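Local coordinates for methylglyoxal reductase (NADPH-dependent) (Candida albicans SC5314, PDB 6KWS), which probably reduces methylglyoxal using NADPH, as a member of the dihydroflavonol-4-reductase subfamily of extended short-chain dehydrogenases/reductases, at residues A[12-26]-A[240-252]. The protein carries 1 engineered substitution. Residues are numbered along the deposited sequence; the frame is centred on the assembly and turned at random.
Sequences FIAQHVVKQLLAKNY and VRDVAKAHIIAFE
Helices 12-23 and 240-252 cross obliquely at -57°, their axes 8.3 Å apart at the closest point, with Val-17 facing Ala-244 where the backbones come nearest. There the methyl of Ala-244 drops as a knob among Ile-13, His-16, Val-17 and Gln-20, while Ile-13 sits in turn among Val-240, Val-243, Ala-244 and His-247. Val-240 CG2 lies over one face of the Phe-12 ring, a CH-pi contact 3.7 Å from the centroid. Gln-20 reaches across in an extended chain, and its NE2 gives a bent hydrogen bond (3.2 Å, 137°) to Arg-241 O, which also accepts the helical bond from Lys-245 N. Helix 12-23 follows the first strand of the Rossmann fold, and both helices pack on the same side of the central sheet, with Leu-21 and Phe-251 touching strand 75-80. Phe-12 and Ile-13 belong to the NADPH site, empty in this model, so helix 240-252 packs against residues that line it. His-247 donates a nearly straight hydrogen bond from ND1 to Val-243 O, one turn back, and its NE2 hydrogen-bonds Thr-124 OG1. Toward the C-terminal ends, Phe-251 turns its edge to the face of Tyr-26 in an offset edge-to-face pair, planes 78° apart, and Lys-24 NZ forms a long salt bridge, 3.5 Å, with Glu-252 OE1.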
ATOM      1  N   PHE A  12       3.376   3.518   6.269  1.00 29.02           N
ATOM      2  CA  PHE A  12       4.456   2.613   5.863  1.00 27.57           C
ATOM      3  C   PHE A  12       4.914   2.881   4.431  1.00 32.32           C
ATOM      4  O   PHE A  12       6.089   3.173   4.178  1.00 37.24           O
ATOM      5  CB  PHE A  12       3.967   1.174   6.032  1.00 28.71           C
ATOM      6  CG  PHE A  12       4.917   0.124   5.564  1.00 32.27           C
ATOM      7  CD1 PHE A  12       6.267   0.154   5.918  1.00 36.45           C
ATOM      8  CD2 PHE A  12       4.444  -0.945   4.829  1.00 26.42           C
ATOM      9  CE1 PHE A  12       7.131  -0.848   5.507  1.00 32.53           C
ATOM     10  CE2 PHE A  12       5.294  -1.956   4.405  1.00 30.96           C
ATOM     11  CZ  PHE A  12       6.636  -1.915   4.741  1.00 36.10           C
ATOM     12  N   ILE A  13       4.005   2.763   3.469  1.00 34.70           N
ATOM     13  CA  ILE A  13       4.357   3.130   2.100  1.00 31.46           C
ATOM     14  C   ILE A  13       4.728   4.605   2.034  1.00 34.82           C
ATOM     15  O   ILE A  13       5.666   4.990   1.327  1.00 36.73           O
ATOM     16  CB  ILE A  13       3.201   2.806   1.138  1.00 25.23           C
ATOM     17  CG1 ILE A  13       2.829   1.315   1.187  1.00 25.19           C
ATOM     18  CG2 ILE A  13       3.544   3.255  -0.235  1.00 27.20           C
ATOM     19  CD1 ILE A  13       1.584   0.977   0.354  1.00 24.27           C
ATOM     20  N   ALA A  14       4.018   5.451   2.789  1.00 37.77           N
ATOM     21  CA  ALA A  14       4.113   6.893   2.571  1.00 36.38           C
ATOM     22  C   ALA A  14       5.506   7.420   2.894  1.00 38.49           C
ATOM     23  O   ALA A  14       6.101   8.159   2.095  1.00 37.59           O
ATOM     24  CB  ALA A  14       3.055   7.626   3.391  1.00 36.00           C
ATOM     25  N   GLN A  15       6.043   7.048   4.060  1.00 36.36           N
ATOM     26  CA  GLN A  15       7.399   7.454   4.411  1.00 36.74           C
ATOM     27  C   GLN A  15       8.374   7.149   3.281  1.00 36.20           C
ATOM     28  O   GLN A  15       9.278   7.941   2.992  1.00 37.69           O
ATOM     29  CB  GLN A  15       7.836   6.758   5.703  1.00 37.62           C
ATOM     30  CG  GLN A  15       6.988   7.129   6.910  1.00 40.59           C
ATOM     31  CD  GLN A  15       7.734   6.971   8.235  1.00 46.17           C
ATOM     32  OE1 GLN A  15       8.915   6.613   8.267  1.00 51.73           O
ATOM     33  NE2 GLN A  15       7.042   7.237   9.334  1.00 41.64           N
ATOM     34  N   HIS A  16       8.193   6.011   2.618  1.00 36.14           N
ATOM     35  CA  HIS A  16       9.080   5.663   1.519  1.00 33.73           C
ATOM     36  C   HIS A  16       8.871   6.594   0.331  1.00 36.63           C
ATOM     37  O   HIS A  16       9.843   7.063  -0.281  1.00 35.13           O
ATOM     38  CB  HIS A  16       8.860   4.211   1.131  1.00 32.26           C
ATOM     39  CG  HIS A  16       9.578   3.243   2.014  1.00 38.44           C
ATOM     40  ND1 HIS A  16      10.953   3.129   2.026  1.00 38.12           N
ATOM     41  CD2 HIS A  16       9.118   2.354   2.931  1.00 37.99           C
ATOM     42  CE1 HIS A  16      11.309   2.207   2.905  1.00 37.81           C
ATOM     43  NE2 HIS A  16      10.215   1.725   3.472  1.00 35.85           N
ATOM     44  N   VAL A  17       7.611   6.895   0.008  1.00 34.06           N
ATOM     45  CA  VAL A  17       7.325   7.879  -1.031  1.00 34.82           C
ATOM     46  C   VAL A  17       7.988   9.213  -0.694  1.00 36.25           C
ATOM     47  O   VAL A  17       8.638   9.846  -1.540  1.00 33.90           O
ATOM     48  CB  VAL A  17       5.803   8.025  -1.206  1.00 35.69           C
ATOM     49  CG1 VAL A  17       5.470   9.288  -1.986  1.00 28.77           C
ATOM     50  CG2 VAL A  17       5.226   6.772  -1.891  1.00 33.67           C
ATOM     51  N   VAL A  18       7.852   9.644   0.561  1.00 32.24           N
ATOM     52  CA  VAL A  18       8.414  10.923   0.978  1.00 33.23           C
ATOM     53  C   VAL A  18       9.923  10.940   0.767  1.00 36.10           C
ATOM     54  O   VAL A  18      10.478  11.883   0.182  1.00 34.81           O
ATOM     55  CB  VAL A  18       8.038  11.208   2.443  1.00 37.72           C
ATOM     56  CG1 VAL A  18       8.899  12.312   3.021  1.00 32.97           C
ATOM     57  CG2 VAL A  18       6.571  11.605   2.526  1.00 36.19           C
ATOM     58  N   LYS A  19      10.609   9.899   1.254  1.00 36.84           N
ATOM     59  CA  LYS A  19      12.055   9.792   1.074  1.00 32.90           C
ATOM     60  C   LYS A  19      12.434   9.857  -0.401  1.00 32.77           C
ATOM     61  O   LYS A  19      13.346  10.594  -0.791  1.00 31.57           O
ATOM     62  CB  LYS A  19      12.563   8.490   1.698  1.00 33.88           C
ATOM     63  CG  LYS A  19      14.066   8.335   1.634  1.00 32.33           C
ATOM     64  CD  LYS A  19      14.532   6.922   1.941  1.00 43.17           C
ATOM     65  CE  LYS A  19      14.035   6.436   3.319  1.00 51.72           C
ATOM     66  NZ  LYS A  19      15.080   5.727   4.149  1.00 52.74           N
ATOM     67  N   GLN A  20      11.735   9.101  -1.245  1.00 35.73           N
ATOM     68  CA  GLN A  20      12.070   9.138  -2.663  1.00 36.66           C
ATOM     69  C   GLN A  20      11.724  10.485  -3.289  1.00 41.88           C
ATOM     70  O   GLN A  20      12.495  10.999  -4.108  1.00 43.21           O
ATOM     71  CB  GLN A  20      11.376   8.006  -3.399  1.00 35.63           C
ATOM     72  CG  GLN A  20      11.702   6.638  -2.842  1.00 33.72           C
ATOM     73  CD  GLN A  20      11.369   5.571  -3.834  1.00 37.15           C
ATOM     74  OE1 GLN A  20      11.228   5.857  -5.028  1.00 45.42           O
ATOM     75  NE2 GLN A  20      11.226   4.339  -3.367  1.00 35.68           N
ATOM     76  N   LEU A  21      10.580  11.073  -2.916  1.00 38.35           N
ATOM     77  CA  LEU A  21      10.243  12.405  -3.411  1.00 33.82           C
ATOM     78  C   LEU A  21      11.308  13.428  -3.025  1.00 38.87           C
ATOM     79  O   LEU A  21      11.732  14.224  -3.863  1.00 44.97           O
ATOM     80  CB  LEU A  21       8.872  12.841  -2.892  1.00 39.15           C
ATOM     81  CG  LEU A  21       7.599  12.371  -3.619  1.00 38.61           C
ATOM     82  CD1 LEU A  21       6.374  12.856  -2.878  1.00 31.69           C
ATOM     83  CD2 LEU A  21       7.564  12.837  -5.084  1.00 36.28           C
ATOM     84  N   LEU A  22      11.761  13.426  -1.762  1.00 40.83           N
ATOM     85  CA  LEU A  22      12.775  14.401  -1.344  1.00 37.64           C
ATOM     86  C   LEU A  22      14.046  14.274  -2.164  1.00 42.01           C
ATOM     87  O   LEU A  22      14.680  15.282  -2.503  1.00 49.87           O
ATOM     88  CB  LEU A  22      13.124  14.238   0.129  1.00 30.20           C
ATOM     89  CG  LEU A  22      12.083  14.710   1.121  1.00 38.23           C
ATOM     90  CD1 LEU A  22      12.611  14.456   2.526  1.00 33.56           C
ATOM     91  CD2 LEU A  22      11.722  16.194   0.893  1.00 32.64           C
ATOM     92  N   ALA A  23      14.443  13.042  -2.483  1.00 41.96           N
ATOM     93  CA  ALA A  23      15.675  12.813  -3.228  1.00 42.63           C
ATOM     94  C   ALA A  23      15.570  13.199  -4.697  1.00 44.90           C
ATOM     95  O   ALA A  23      16.589  13.203  -5.385  1.00 54.58           O
ATOM     96  CB  ALA A  23      16.101  11.350  -3.118  1.00 28.47           C
ATOM     97  N   LYS A  24      14.376  13.490  -5.204  1.00 47.39           N
ATOM     98  CA  LYS A  24      14.208  14.069  -6.530  1.00 47.78           C
ATOM     99  C   LYS A  24      13.917  15.566  -6.456  1.00 49.33           C
ATOM    100  O   LYS A  24      13.373  16.138  -7.402  1.00 50.82           O
ATOM    101  CB  LYS A  24      13.107  13.329  -7.299  1.00 46.31           C
ATOM    102  CG  LYS A  24      13.524  11.946  -7.808  1.00 48.40           C
ATOM    103  CD  LYS A  24      12.339  11.038  -8.162  1.00 40.96           C
ATOM    104  CE  LYS A  24      12.492  10.467  -9.565  1.00 50.74           C
ATOM    105  NZ  LYS A  24      12.054   9.040  -9.694  1.00 59.11           N
ATOM    106  N   ASN A  25      14.252  16.200  -5.334  1.00 49.60           N
ATOM    107  CA  ASN A  25      14.133  17.648  -5.154  1.00 55.21           C
ATOM    108  C   ASN A  25      12.722  18.169  -5.439  1.00 52.37           C
ATOM    109  O   ASN A  25      12.554  19.272  -5.967  1.00 52.12           O
ATOM    110  CB  ASN A  25      15.176  18.392  -6.002  1.00 55.30           C
ATOM    111  CG  ASN A  25      16.604  17.865  -5.776  1.00 69.11           C
ATOM    112  OD1 ASN A  25      17.057  17.705  -4.630  1.00 73.82           O
ATOM    113  ND2 ASN A  25      17.308  17.575  -6.873  1.00 70.55           N
ATOM    114  N   TYR A  26      11.696  17.400  -5.084  1.00 46.45           N
ATOM    115  CA  TYR A  26      10.358  17.969  -5.002  1.00 46.61           C
ATOM    116  C   TYR A  26      10.167  18.681  -3.670  1.00 49.20           C
ATOM    117  O   TYR A  26      10.835  18.386  -2.674  1.00 50.05           O
ATOM    118  CB  TYR A  26       9.284  16.897  -5.144  1.00 45.10           C
ATOM    119  CG  TYR A  26       9.191  16.275  -6.511  1.00 49.78           C
ATOM    120  CD1 TYR A  26       8.414  16.866  -7.514  1.00 41.95           C
ATOM    121  CD2 TYR A  26       9.860  15.080  -6.800  1.00 41.98           C
ATOM    122  CE1 TYR A  26       8.312  16.288  -8.760  1.00 38.05           C
ATOM    123  CE2 TYR A  26       9.762  14.494  -8.045  1.00 39.76           C
ATOM    124  CZ  TYR A  26       8.988  15.104  -9.021  1.00 44.93           C
ATOM    125  OH  TYR A  26       8.894  14.530 -10.266  1.00 45.78           O
ATOM    126  N   VAL A 240       7.787  -2.836  -0.501  1.00 31.31           N
ATOM    127  CA  VAL A 240       7.236  -1.512  -0.213  1.00 32.63           C
ATOM    128  C   VAL A 240       7.977  -0.424  -0.971  1.00 37.37           C
ATOM    129  O   VAL A 240       7.377   0.586  -1.365  1.00 38.06           O
ATOM    130  CB  VAL A 240       7.270  -1.244   1.305  1.00 32.96           C
ATOM    131  CG1 VAL A 240       8.691  -1.286   1.809  1.00 31.23           C
ATOM    132  CG2 VAL A 240       6.613   0.098   1.650  1.00 28.93           C
ATOM    133  N   ARG A 241       9.284  -0.602  -1.185  1.00 36.48           N
ATOM    134  CA  ARG A 241      10.065   0.408  -1.886  1.00 33.65           C
ATOM    135  C   ARG A 241       9.657   0.515  -3.354  1.00 37.30           C
ATOM    136  O   ARG A 241       9.645   1.614  -3.922  1.00 34.07           O
ATOM    137  CB  ARG A 241      11.545   0.084  -1.731  1.00 33.73           C
ATOM    138  CG  ARG A 241      12.026   0.342  -0.312  1.00 34.14           C
ATOM    139  CD  ARG A 241      13.330  -0.356  -0.011  1.00 30.75           C
ATOM    140  NE  ARG A 241      13.208  -1.808  -0.126  1.00 37.40           N
ATOM    141  CZ  ARG A 241      14.176  -2.665   0.193  1.00 37.53           C
ATOM    142  NH1 ARG A 241      15.335  -2.220   0.660  1.00 33.25           N
ATOM    143  NH2 ARG A 241      13.982  -3.970   0.060  1.00 36.02           N
ATOM    144  N   ASP A 242       9.297  -0.612  -3.981  1.00 39.30           N
ATOM    145  CA  ASP A 242       8.793  -0.562  -5.353  1.00 38.30           C
ATOM    146  C   ASP A 242       7.390   0.031  -5.419  1.00 35.06           C
ATOM    147  O   ASP A 242       7.047   0.725  -6.382  1.00 35.76           O
ATOM    148  CB  ASP A 242       8.837  -1.959  -5.962  1.00 36.80           C
ATOM    149  CG  ASP A 242      10.249  -2.512  -5.995  1.00 43.44           C
ATOM    150  OD1 ASP A 242      11.173  -1.676  -6.206  1.00 45.96           O
ATOM    151  OD2 ASP A 242      10.446  -3.746  -5.791  1.00 39.97           O
ATOM    152  N   VAL A 243       6.569  -0.213  -4.408  1.00 34.82           N
ATOM    153  CA  VAL A 243       5.268   0.429  -4.360  1.00 32.59           C
ATOM    154  C   VAL A 243       5.445   1.934  -4.252  1.00 37.29           C
ATOM    155  O   VAL A 243       4.894   2.701  -5.055  1.00 40.02           O
ATOM    156  CB  VAL A 243       4.437  -0.143  -3.195  1.00 37.08           C
ATOM    157  CG1 VAL A 243       3.080   0.529  -3.111  1.00 30.92           C
ATOM    158  CG2 VAL A 243       4.276  -1.654  -3.348  1.00 31.59           C
ATOM    159  N   ALA A 244       6.243   2.376  -3.271  1.00 37.65           N
ATOM    160  CA  ALA A 244       6.563   3.795  -3.128  1.00 35.46           C
ATOM    161  C   ALA A 244       7.050   4.389  -4.447  1.00 38.10           C
ATOM    162  O   ALA A 244       6.596   5.461  -4.862  1.00 38.68           O
ATOM    163  CB  ALA A 244       7.616   3.995  -2.041  1.00 30.71           C
ATOM    164  N   LYS A 245       7.978   3.706  -5.122  1.00 33.21           N
ATOM    165  CA  LYS A 245       8.499   4.263  -6.358  1.00 34.42           C
ATOM    166  C   LYS A 245       7.410   4.348  -7.415  1.00 37.27           C
ATOM    167  O   LYS A 245       7.368   5.302  -8.201  1.00 37.62           O
ATOM    168  CB  LYS A 245       9.672   3.437  -6.862  1.00 37.12           C
ATOM    169  CG  LYS A 245      10.284   4.000  -8.124  1.00 34.58           C
ATOM    170  CD  LYS A 245      11.591   3.318  -8.452  1.00 41.23           C
ATOM    171  CE  LYS A 245      12.102   3.741  -9.831  1.00 49.85           C
ATOM    172  NZ  LYS A 245      13.566   4.030  -9.835  1.00 58.22           N
ATOM    173  N   ALA A 246       6.498   3.371  -7.428  1.00 36.94           N
ATOM    174  CA  ALA A 246       5.424   3.387  -8.416  1.00 35.74           C
ATOM    175  C   ALA A 246       4.533   4.604  -8.232  1.00 35.39           C
ATOM    176  O   ALA A 246       4.120   5.223  -9.215  1.00 40.65           O
ATOM    177  CB  ALA A 246       4.605   2.098  -8.345  1.00 32.28           C
ATOM    178  N   HIS A 247       4.243   4.980  -6.985  1.00 32.78           N
ATOM    179  CA  HIS A 247       3.502   6.217  -6.761  1.00 38.41           C
ATOM    180  C   HIS A 247       4.151   7.392  -7.471  1.00 42.47           C
ATOM    181  O   HIS A 247       3.452   8.279  -7.977  1.00 39.35           O
ATOM    182  CB  HIS A 247       3.388   6.522  -5.272  1.00 37.57           C
ATOM    183  CG  HIS A 247       2.333   5.716  -4.589  1.00 41.01           C
ATOM    184  ND1 HIS A 247       2.482   4.370  -4.318  1.00 36.82           N
ATOM    185  CD2 HIS A 247       1.097   6.054  -4.160  1.00 37.24           C
ATOM    186  CE1 HIS A 247       1.383   3.921  -3.739  1.00 36.97           C
ATOM    187  NE2 HIS A 247       0.530   4.924  -3.626  1.00 36.71           N
ATOM    188  N   ILE A 248       5.484   7.422  -7.522  1.00 38.96           N
ATOM    189  CA  ILE A 248       6.126   8.567  -8.141  1.00 40.10           C
ATOM    190  C   ILE A 248       6.130   8.432  -9.651  1.00 45.45           C
ATOM    191  O   ILE A 248       5.826   9.393 -10.367  1.00 47.75           O
ATOM    192  CB  ILE A 248       7.533   8.763  -7.571  1.00 42.36           C
ATOM    193  CG1 ILE A 248       7.413   9.297  -6.146  1.00 39.58           C
ATOM    194  CG2 ILE A 248       8.347   9.695  -8.468  1.00 40.02           C
ATOM    195  CD1 ILE A 248       8.593   8.944  -5.262  1.00 41.16           C
ATOM    196  N   ILE A 249       6.443   7.244 -10.173  1.00 44.07           N
ATOM    197  CA  ILE A 249       6.365   7.080 -11.621  1.00 46.83           C
ATOM    198  C   ILE A 249       4.943   7.341 -12.100  1.00 47.24           C
ATOM    199  O   ILE A 249       4.737   7.783 -13.235  1.00 46.61           O
ATOM    200  CB  ILE A 249       6.865   5.680 -12.055  1.00 46.41           C
ATOM    201  CG1 ILE A 249       8.258   5.371 -11.487  1.00 41.33           C
ATOM    202  CG2 ILE A 249       6.883   5.558 -13.571  1.00 48.66           C
ATOM    203  CD1 ILE A 249       9.336   6.276 -12.007  1.00 49.96           C
ATOM    204  N   ALA A 250       3.955   7.155 -11.223  1.00 45.57           N
ATOM    205  CA  ALA A 250       2.562   7.229 -11.644  1.00 46.79           C
ATOM    206  C   ALA A 250       2.154   8.633 -12.072  1.00 51.74           C
ATOM    207  O   ALA A 250       1.248   8.775 -12.904  1.00 57.09           O
ATOM    208  CB  ALA A 250       1.642   6.741 -10.528  1.00 44.70           C
ATOM    209  N   PHE A 251       2.772   9.681 -11.517  1.00 46.75           N
ATOM    210  CA  PHE A 251       2.474  11.024 -11.998  1.00 47.20           C
ATOM    211  C   PHE A 251       3.578  11.633 -12.860  1.00 49.43           C
ATOM    212  O   PHE A 251       3.319  12.615 -13.559  1.00 50.25           O
ATOM    213  CB  PHE A 251       2.141  11.962 -10.827  1.00 43.56           C
ATOM    214  CG  PHE A 251       3.323  12.336  -9.973  1.00 45.69           C
ATOM    215  CD1 PHE A 251       4.219  13.325 -10.376  1.00 48.86           C
ATOM    216  CD2 PHE A 251       3.518  11.731  -8.747  1.00 43.48           C
ATOM    217  CE1 PHE A 251       5.307  13.678  -9.590  1.00 46.86           C
ATOM    218  CE2 PHE A 251       4.600  12.075  -7.958  1.00 45.77           C
ATOM    219  CZ  PHE A 251       5.495  13.057  -8.379  1.00 46.38           C
ATOM    220  N   GLU A 252       4.791  11.086 -12.840  1.00 49.76           N
ATOM    221  CA  GLU A 252       5.859  11.630 -13.672  1.00 48.83           C
ATOM    222  C   GLU A 252       5.772  11.132 -15.107  1.00 55.66           C
ATOM    223  O   GLU A 252       6.142  11.853 -16.040  1.00 62.10           O
ATOM    224  CB  GLU A 252       7.224  11.258 -13.097  1.00 52.01           C
ATOM    225  CG  GLU A 252       7.615  11.946 -11.801  1.00 50.24           C
ATOM    226  CD  GLU A 252       9.070  11.643 -11.425  1.00 60.11           C
ATOM    227  OE1 GLU A 252       9.533  10.497 -11.675  1.00 58.12           O
ATOM    228  OE2 GLU A 252       9.755  12.551 -10.890  1.00 63.53           O
TER